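Local coordinates for biogenic amine-binding protein (Rhodnius prolixus, PDB 4GE1), which binds biogenic amines such as serotonin and norepinephrine in the saliva of a blood-feeding insect, probably sequestering them within a lipocalin barrel, at residues A[92-105]-A[183-195]. Sequence-based numbering, arbitrary orientation.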
ATOM      1  N   LYS A  92      -1.463 -11.110  -5.540  1.00 35.10           N
ATOM      2  CA  LYS A  92      -1.075 -10.904  -6.921  1.00 32.32           C
ATOM      3  C   LYS A  92      -1.348  -9.428  -7.207  1.00 34.75           C
ATOM      4  O   LYS A  92      -2.469  -8.937  -7.012  1.00 34.80           O
ATOM      5  CB  LYS A  92      -1.897 -11.802  -7.849  1.00 43.58           C
ATOM      6  CG  LYS A  92      -1.601 -11.623  -9.338  1.00 50.74           C
ATOM      7  CD  LYS A  92      -0.104 -11.694  -9.609  1.00 61.62           C
ATOM      8  CE  LYS A  92       0.197 -12.368 -10.936  1.00 60.00           C
ATOM      9  NZ  LYS A  92      -0.174 -13.807 -10.900  1.00 59.23           N
ATOM     10  N   ASN A  93      -0.321  -8.701  -7.623  1.00 28.66           N
ATOM     11  CA  ASN A  93      -0.510  -7.293  -7.941  1.00 28.04           C
ATOM     12  C   ASN A  93      -0.317  -7.065  -9.429  1.00 37.09           C
ATOM     13  O   ASN A  93       0.676  -7.498 -10.019  1.00 38.21           O
ATOM     14  CB  ASN A  93       0.399  -6.397  -7.094  1.00 28.32           C
ATOM     15  CG  ASN A  93       0.231  -4.910  -7.421  1.00 33.75           C
ATOM     16  OD1 ASN A  93       0.899  -4.385  -8.303  1.00 36.41           O
ATOM     17  ND2 ASN A  93      -0.655  -4.235  -6.702  1.00 26.76           N
ATOM     18  N   VAL A  94      -1.304  -6.414 -10.032  1.00 35.73           N
ATOM     19  CA  VAL A  94      -1.329  -6.205 -11.467  1.00 34.09           C
ATOM     20  C   VAL A  94      -1.231  -4.719 -11.781  1.00 31.78           C
ATOM     21  O   VAL A  94      -2.039  -3.917 -11.303  1.00 33.05           O
ATOM     22  CB  VAL A  94      -2.626  -6.775 -12.074  1.00 37.26           C
ATOM     23  CG1 VAL A  94      -2.550  -6.784 -13.595  1.00 38.06           C
ATOM     24  CG2 VAL A  94      -2.878  -8.180 -11.547  1.00 36.41           C
ATOM     25  N   ILE A  95      -0.222  -4.350 -12.563  1.00 30.78           N
ATOM     26  CA  ILE A  95      -0.080  -2.976 -13.023  1.00 27.16           C
ATOM     27  C   ILE A  95      -1.002  -2.838 -14.223  1.00 29.18           C
ATOM     28  O   ILE A  95      -0.898  -3.617 -15.172  1.00 30.72           O
ATOM     29  CB  ILE A  95       1.367  -2.673 -13.461  1.00 32.15           C
ATOM     30  CG1 ILE A  95       2.368  -3.104 -12.386  1.00 44.11           C
ATOM     31  CG2 ILE A  95       1.534  -1.206 -13.823  1.00 33.39           C
ATOM     32  CD1 ILE A  95       2.171  -2.424 -11.055  1.00 46.98           C
ATOM     33  N   VAL A  96      -1.905  -1.863 -14.181  1.00 30.58           N
ATOM     34  CA  VAL A  96      -2.907  -1.727 -15.232  1.00 32.52           C
ATOM     35  C   VAL A  96      -3.040  -0.311 -15.799  1.00 34.47           C
ATOM     36  O   VAL A  96      -2.685   0.677 -15.157  1.00 33.08           O
ATOM     37  CB  VAL A  96      -4.289  -2.161 -14.726  1.00 32.84           C
ATOM     38  CG1 VAL A  96      -4.229  -3.586 -14.195  1.00 31.97           C
ATOM     39  CG2 VAL A  96      -4.767  -1.214 -13.648  1.00 24.84           C
ATOM     40  N   GLU A  97      -3.556  -0.239 -17.021  1.00 32.95           N
ATOM     41  CA  GLU A  97      -3.992   1.016 -17.616  1.00 37.63           C
ATOM     42  C   GLU A  97      -5.231   1.526 -16.889  1.00 43.50           C
ATOM     43  O   GLU A  97      -5.863   0.794 -16.118  1.00 29.96           O
ATOM     44  CB  GLU A  97      -4.348   0.810 -19.088  1.00 44.51           C
ATOM     45  CG  GLU A  97      -3.225   0.253 -19.950  1.00 51.83           C
ATOM     46  CD  GLU A  97      -2.163   1.287 -20.251  1.00 60.78           C
ATOM     47  OE1 GLU A  97      -2.303   2.440 -19.786  1.00 59.15           O
ATOM     48  OE2 GLU A  97      -1.188   0.951 -20.956  1.00 69.63           O
ATOM     49  N   LYS A  98      -5.583   2.778 -17.159  1.00 46.02           N
ATOM     50  CA  LYS A  98      -6.745   3.408 -16.548  1.00 44.35           C
ATOM     51  C   LYS A  98      -7.998   2.560 -16.724  1.00 44.92           C
ATOM     52  O   LYS A  98      -8.848   2.519 -15.837  1.00 47.63           O
ATOM     53  CB  LYS A  98      -6.963   4.795 -17.156  1.00 54.80           C
ATOM     54  CG  LYS A  98      -8.015   5.635 -16.455  1.00 52.22           C
ATOM     55  CD  LYS A  98      -7.826   7.115 -16.762  1.00 51.71           C
ATOM     56  CE  LYS A  98      -8.999   7.676 -17.546  1.00 66.01           C
ATOM     57  NZ  LYS A  98      -8.886   9.151 -17.709  1.00 74.33           N
ATOM     58  N   ASP A  99      -8.106   1.884 -17.868  1.00 43.81           N
ATOM     59  CA  ASP A  99      -9.282   1.080 -18.175  1.00 46.25           C
ATOM     60  C   ASP A  99      -9.189  -0.367 -17.671  1.00 42.45           C
ATOM     61  O   ASP A  99     -10.081  -1.187 -17.935  1.00 44.08           O
ATOM     62  CB  ASP A  99      -9.571   1.091 -19.682  1.00 50.84           C
ATOM     63  CG  ASP A  99      -8.600   0.231 -20.468  1.00 54.54           C
ATOM     64  OD1 ASP A  99      -7.455   0.053 -20.007  1.00 48.62           O
ATOM     65  OD2 ASP A  99      -8.979  -0.264 -21.550  1.00 57.14           O
ATOM     66  N   GLY A 100      -8.110  -0.678 -16.958  1.00 42.07           N
ATOM     67  CA  GLY A 100      -7.936  -1.996 -16.368  1.00 35.68           C
ATOM     68  C   GLY A 100      -7.106  -2.984 -17.173  1.00 42.78           C
ATOM     69  O   GLY A 100      -6.777  -4.061 -16.674  1.00 45.34           O
ATOM     70  N   ARG A 101      -6.774  -2.637 -18.415  1.00 35.19           N
ATOM     71  CA  ARG A 101      -5.914  -3.490 -19.236  1.00 44.69           C
ATOM     72  C   ARG A 101      -4.584  -3.793 -18.526  1.00 39.04           C
ATOM     73  O   ARG A 101      -3.922  -2.897 -18.012  1.00 35.62           O
ATOM     74  CB  ARG A 101      -5.640  -2.838 -20.593  1.00 54.41           C
ATOM     75  CG  ARG A 101      -6.505  -3.343 -21.739  1.00 67.80           C
ATOM     76  CD  ARG A 101      -6.351  -2.438 -22.950  1.00 76.22           C
ATOM     77  NE  ARG A 101      -6.608  -1.042 -22.594  1.00 80.43           N
ATOM     78  CZ  ARG A 101      -5.884  -0.011 -23.020  1.00 83.56           C
ATOM     79  NH1 ARG A 101      -4.851  -0.208 -23.831  1.00 80.69           N
ATOM     80  NH2 ARG A 101      -6.194   1.221 -22.635  1.00 85.21           N
ATOM     81  N   LYS A 102      -4.197  -5.060 -18.503  1.00 36.12           N
ATOM     82  CA  LYS A 102      -2.972  -5.460 -17.820  1.00 43.01           C
ATOM     83  C   LYS A 102      -1.712  -4.989 -18.557  1.00 44.08           C
ATOM     84  O   LYS A 102      -1.545  -5.243 -19.752  1.00 43.93           O
ATOM     85  CB  LYS A 102      -2.936  -6.980 -17.623  1.00 47.26           C
ATOM     86  CG  LYS A 102      -1.565  -7.535 -17.245  1.00 41.26           C
ATOM     87  CD  LYS A 102      -1.041  -8.448 -18.336  1.00 46.95           C
ATOM     88  CE  LYS A 102       0.438  -8.779 -18.143  1.00 51.02           C
ATOM     89  NZ  LYS A 102       1.036  -9.337 -19.394  1.00 47.94           N
ATOM     90  N   ILE A 103      -0.842  -4.291 -17.832  1.00 37.95           N
ATOM     91  CA  ILE A 103       0.490  -3.954 -18.320  1.00 41.31           C
ATOM     92  C   ILE A 103       1.513  -5.008 -17.869  1.00 39.75           C
ATOM     93  O   ILE A 103       2.309  -5.500 -18.675  1.00 45.65           O
ATOM     94  CB  ILE A 103       0.929  -2.567 -17.808  1.00 42.66           C
ATOM     95  CG1 ILE A 103       0.089  -1.468 -18.464  1.00 47.32           C
ATOM     96  CG2 ILE A 103       2.407  -2.332 -18.082  1.00 41.64           C
ATOM     97  CD1 ILE A 103       0.469  -0.068 -18.036  1.00 48.25           C
ATOM     98  N   ASP A 104       1.473  -5.350 -16.580  1.00 34.44           N
ATOM     99  CA  ASP A 104       2.399  -6.312 -15.975  1.00 38.22           C
ATOM    100  C   ASP A 104       1.798  -6.820 -14.668  1.00 42.41           C
ATOM    101  O   ASP A 104       0.830  -6.234 -14.152  1.00 35.16           O
ATOM    102  CB  ASP A 104       3.753  -5.647 -15.694  1.00 52.18           C
ATOM    103  CG  ASP A 104       4.871  -6.656 -15.430  1.00 71.71           C
ATOM    104  OD1 ASP A 104       4.591  -7.869 -15.309  1.00 72.01           O
ATOM    105  OD2 ASP A 104       6.042  -6.227 -15.339  1.00 76.91           O
ATOM    106  N   GLU A 105       2.368  -7.905 -14.141  1.00 34.95           N
ATOM    107  CA  GLU A 105       1.893  -8.512 -12.896  1.00 34.51           C
ATOM    108  C   GLU A 105       3.056  -9.075 -12.057  1.00 39.87           C
ATOM    109  O   GLU A 105       4.130  -9.427 -12.586  1.00 35.73           O
ATOM    110  CB  GLU A 105       0.865  -9.619 -13.190  1.00 46.45           C
ATOM    111  CG  GLU A 105       1.376 -10.742 -14.112  1.00 54.64           C
ATOM    112  CD  GLU A 105       0.274 -11.713 -14.562  1.00 69.68           C
ATOM    113  OE1 GLU A 105       0.113 -12.782 -13.933  1.00 72.23           O
ATOM    114  OE2 GLU A 105      -0.411 -11.423 -15.569  1.00 67.28           O
ATOM    115  N   THR A 183     -11.365   6.766 -11.101  1.00 37.50           N
ATOM    116  CA  THR A 183     -10.775   5.532 -11.606  1.00 27.70           C
ATOM    117  C   THR A 183     -10.698   4.495 -10.497  1.00 30.23           C
ATOM    118  O   THR A 183     -10.912   3.305 -10.730  1.00 30.52           O
ATOM    119  CB  THR A 183      -9.375   5.754 -12.220  1.00 25.62           C
ATOM    120  OG1 THR A 183      -9.502   6.523 -13.422  1.00 31.21           O
ATOM    121  CG2 THR A 183      -8.720   4.426 -12.561  1.00 23.53           C
ATOM    122  N   LEU A 184     -10.408   4.954  -9.285  1.00 28.32           N
ATOM    123  CA  LEU A 184     -10.347   4.063  -8.139  1.00 28.85           C
ATOM    124  C   LEU A 184     -11.685   3.336  -7.981  1.00 36.93           C
ATOM    125  O   LEU A 184     -11.731   2.107  -7.904  1.00 35.62           O
ATOM    126  CB  LEU A 184     -10.011   4.841  -6.856  1.00 28.69           C
ATOM    127  CG  LEU A 184      -8.576   5.342  -6.628  1.00 31.28           C
ATOM    128  CD1 LEU A 184      -8.501   6.061  -5.289  1.00 32.42           C
ATOM    129  CD2 LEU A 184      -7.576   4.193  -6.654  1.00 27.92           C
ATOM    130  N   GLN A 185     -12.768   4.108  -7.934  1.00 31.13           N
ATOM    131  CA  GLN A 185     -14.113   3.549  -7.761  1.00 33.72           C
ATOM    132  C   GLN A 185     -14.477   2.623  -8.932  1.00 31.71           C
ATOM    133  O   GLN A 185     -14.958   1.514  -8.735  1.00 39.56           O
ATOM    134  CB  GLN A 185     -15.138   4.685  -7.601  1.00 36.37           C
ATOM    135  CG  GLN A 185     -16.601   4.261  -7.725  1.00 70.06           C
ATOM    136  CD  GLN A 185     -17.114   3.492  -6.512  1.00 91.33           C
ATOM    137  OE1 GLN A 185     -16.518   3.529  -5.432  1.00 95.13           O
ATOM    138  NE2 GLN A 185     -18.231   2.792  -6.690  1.00100.73           N
ATOM    139  N   LYS A 186     -14.210   3.077 -10.152  1.00 30.02           N
ATOM    140  CA  LYS A 186     -14.507   2.290 -11.338  1.00 34.77           C
ATOM    141  C   LYS A 186     -13.763   0.945 -11.385  1.00 37.37           C
ATOM    142  O   LYS A 186     -14.365  -0.096 -11.660  1.00 35.90           O
ATOM    143  CB  LYS A 186     -14.188   3.114 -12.584  1.00 45.02           C
ATOM    144  CG  LYS A 186     -14.669   2.514 -13.885  1.00 53.73           C
ATOM    145  CD  LYS A 186     -14.259   3.401 -15.050  1.00 61.57           C
ATOM    146  CE  LYS A 186     -12.740   3.465 -15.167  1.00 65.11           C
ATOM    147  NZ  LYS A 186     -12.164   2.148 -15.534  1.00 59.37           N
ATOM    148  N   LEU A 187     -12.456   0.958 -11.135  1.00 30.15           N
ATOM    149  CA  LEU A 187     -11.691  -0.283 -11.215  1.00 32.11           C
ATOM    150  C   LEU A 187     -12.074  -1.246 -10.089  1.00 37.82           C
ATOM    151  O   LEU A 187     -12.080  -2.466 -10.270  1.00 32.37           O
ATOM    152  CB  LEU A 187     -10.179  -0.008 -11.236  1.00 27.04           C
ATOM    153  CG  LEU A 187      -9.642   0.587 -12.545  1.00 30.07           C
ATOM    154  CD1 LEU A 187      -8.152   0.824 -12.479  1.00 30.62           C
ATOM    155  CD2 LEU A 187      -9.978  -0.319 -13.718  1.00 35.22           C
ATOM    156  N   LEU A 188     -12.418  -0.693  -8.933  1.00 37.03           N
ATOM    157  CA  LEU A 188     -12.816  -1.518  -7.806  1.00 32.61           C
ATOM    158  C   LEU A 188     -14.056  -2.348  -8.144  1.00 37.87           C
ATOM    159  O   LEU A 188     -14.178  -3.503  -7.723  1.00 36.56           O
ATOM    160  CB  LEU A 188     -13.080  -0.655  -6.573  1.00 29.92           C
ATOM    161  CG  LEU A 188     -13.315  -1.421  -5.270  1.00 40.06           C
ATOM    162  CD1 LEU A 188     -11.989  -1.771  -4.609  1.00 44.43           C
ATOM    163  CD2 LEU A 188     -14.180  -0.601  -4.325  1.00 38.37           C
ATOM    164  N   LYS A 189     -14.970  -1.761  -8.908  1.00 30.75           N
ATOM    165  CA  LYS A 189     -16.212  -2.449  -9.252  1.00 47.52           C
ATOM    166  C   LYS A 189     -16.081  -3.298 -10.526  1.00 43.72           C
ATOM    167  O   LYS A 189     -16.828  -4.252 -10.727  1.00 45.93           O
ATOM    168  CB  LYS A 189     -17.372  -1.453  -9.358  1.00 57.14           C
ATOM    169  CG  LYS A 189     -18.736  -2.113  -9.497  1.00 77.70           C
ATOM    170  CD  LYS A 189     -19.838  -1.270  -8.873  1.00 93.43           C
ATOM    171  CE  LYS A 189     -19.935   0.102  -9.523  1.00 97.77           C
ATOM    172  NZ  LYS A 189     -21.069   0.896  -8.968  1.00 99.48           N
ATOM    173  N   GLN A 190     -15.108  -2.954 -11.365  1.00 45.83           N
ATOM    174  CA  GLN A 190     -14.842  -3.669 -12.614  1.00 44.20           C
ATOM    175  C   GLN A 190     -14.484  -5.141 -12.404  1.00 44.94           C
ATOM    176  O   GLN A 190     -13.797  -5.491 -11.441  1.00 42.25           O
ATOM    177  CB  GLN A 190     -13.698  -2.978 -13.354  1.00 39.78           C
ATOM    178  CG  GLN A 190     -13.431  -3.506 -14.751  1.00 47.96           C
ATOM    179  CD  GLN A 190     -12.846  -2.435 -15.648  1.00 52.83           C
ATOM    180  OE1 GLN A 190     -13.341  -1.306 -15.679  1.00 50.31           O
ATOM    181  NE2 GLN A 190     -11.780  -2.774 -16.370  1.00 49.13           N
ATOM    182  N   SER A 191     -14.931  -5.999 -13.319  1.00 40.33           N
ATOM    183  CA  SER A 191     -14.612  -7.424 -13.236  1.00 46.80           C
ATOM    184  C   SER A 191     -13.242  -7.748 -13.836  1.00 43.40           C
ATOM    185  O   SER A 191     -12.888  -7.234 -14.892  1.00 44.27           O
ATOM    186  CB  SER A 191     -15.687  -8.274 -13.923  1.00 48.00           C
ATOM    187  OG  SER A 191     -15.345  -9.650 -13.850  1.00 53.74           O
ATOM    188  N   PHE A 192     -12.481  -8.603 -13.158  1.00 42.84           N
ATOM    189  CA  PHE A 192     -11.201  -9.089 -13.675  1.00 44.20           C
ATOM    190  C   PHE A 192     -11.149 -10.603 -13.556  1.00 47.10           C
ATOM    191  O   PHE A 192     -10.529 -11.132 -12.634  1.00 51.77           O
ATOM    192  CB  PHE A 192     -10.026  -8.486 -12.892  1.00 41.93           C
ATOM    193  CG  PHE A 192      -9.878  -7.004 -13.057  1.00 45.97           C
ATOM    194  CD1 PHE A 192      -9.023  -6.484 -14.014  1.00 48.91           C
ATOM    195  CD2 PHE A 192     -10.580  -6.127 -12.244  1.00 44.45           C
ATOM    196  CE1 PHE A 192      -8.877  -5.115 -14.163  1.00 42.23           C
ATOM    197  CE2 PHE A 192     -10.439  -4.756 -12.392  1.00 38.12           C
ATOM    198  CZ  PHE A 192      -9.592  -4.253 -13.354  1.00 38.62           C
ATOM    199  N   PRO A 193     -11.803 -11.311 -14.486  1.00 46.77           N
ATOM    200  CA  PRO A 193     -11.927 -12.768 -14.355  1.00 48.24           C
ATOM    201  C   PRO A 193     -10.590 -13.512 -14.334  1.00 52.71           C
ATOM    202  O   PRO A 193     -10.545 -14.650 -13.869  1.00 54.89           O
ATOM    203  CB  PRO A 193     -12.747 -13.171 -15.589  1.00 52.02           C
ATOM    204  CG  PRO A 193     -12.648 -12.016 -16.532  1.00 51.15           C
ATOM    205  CD  PRO A 193     -12.490 -10.797 -15.682  1.00 48.56           C
ATOM    206  N   ASN A 194      -9.526 -12.889 -14.827  1.00 56.44           N
ATOM    207  CA  ASN A 194      -8.232 -13.564 -14.903  1.00 58.12           C
ATOM    208  C   ASN A 194      -7.458 -13.565 -13.589  1.00 52.60           C
ATOM    209  O   ASN A 194      -6.462 -14.278 -13.450  1.00 54.79           O
ATOM    210  CB  ASN A 194      -7.377 -12.963 -16.017  1.00 60.46           C
ATOM    211  CG  ASN A 194      -7.871 -13.340 -17.396  1.00 66.77           C
ATOM    212  OD1 ASN A 194      -8.652 -14.282 -17.552  1.00 78.42           O
ATOM    213  ND2 ASN A 194      -7.414 -12.612 -18.407  1.00 59.54           N
ATOM    214  N   TYR A 195      -7.916 -12.765 -12.631  1.00 52.70           N
ATOM    215  CA  TYR A 195      -7.237 -12.629 -11.342  1.00 51.09           C
ATOM    216  C   TYR A 195      -8.215 -12.866 -10.198  1.00 56.23           C
ATOM    217  O   TYR A 195      -7.815 -13.147  -9.068  1.00 60.18           O
ATOM    218  CB  TYR A 195      -6.578 -11.246 -11.220  1.00 37.98           C
ATOM    219  CG  TYR A 195      -5.612 -10.975 -12.351  1.00 45.32           C
ATOM    220  CD1 TYR A 195      -4.327 -11.515 -12.339  1.00 50.29           C
ATOM    221  CD2 TYR A 195      -5.991 -10.206 -13.446  1.00 50.24           C
ATOM    222  CE1 TYR A 195      -3.445 -11.289 -13.381  1.00 51.56           C
ATOM    223  CE2 TYR A 195      -5.114  -9.973 -14.495  1.00 53.08           C
ATOM    224  CZ  TYR A 195      -3.843 -10.516 -14.457  1.00 55.35           C
ATOM    225  OH  TYR A 195      -2.970 -10.285 -15.497  1.00 57.70           O
TER
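Y195 lays its ring against strand 92-96 so that V94 CG2 sits almost over the ring centre, 3.7 Å from the centroid of Y195, a CH-pi contact. K92 adds its aliphatic part at the CD1 corner, its CG 4.1 Å from Y195 CD1. With chi1 at -57°, which sets CG anti to its own carbonyl carbon, Y195 reaches across the strand pair to E105 on the partner strand, and its OH donates to E105 OE2 at 2.8 Å. The hydroxyl comes in from above the carboxylate plane, which is turned 65° from the ring, while the other oxygen, OE1, forms a salt bridge with K92 NZ. The same phenol oxygen also lies against the methylenes of K102.

Strands 88-96 and 102-115 are consecutive antiparallel strands of the lipocalin barrel, and residues 183-195 run down the outside of it, with the side chain of V94 about 10 Å from the bound tryptamine. F76, on neighbouring strand 69-78, meets the Y195 ring at a shallow interplanar angle.

At the other end, helix 181-189 packs on the type I turn E97 to G100 that joins the two strands. The lysine chain of K98 runs roughly perpendicular to the T183 side chain, its CG 3.5 Å from T183 OG1, a hydroxyl hydrogen-bonded to D180. L187 packs its two methyls against the turn: CD1 packs against V96 CG2, and CD2 approaches G100 CA to 3.7 Å. Just beyond the helix, Q190 NE2 donates to D99 O at 2.8 Å; the bond is fairly straight at 162° and nearly in the amide plane of Q190, but rises above the carbonyl plane. G100 O meets the edge of the F192 ring, 3.4 Å from F192 CE1.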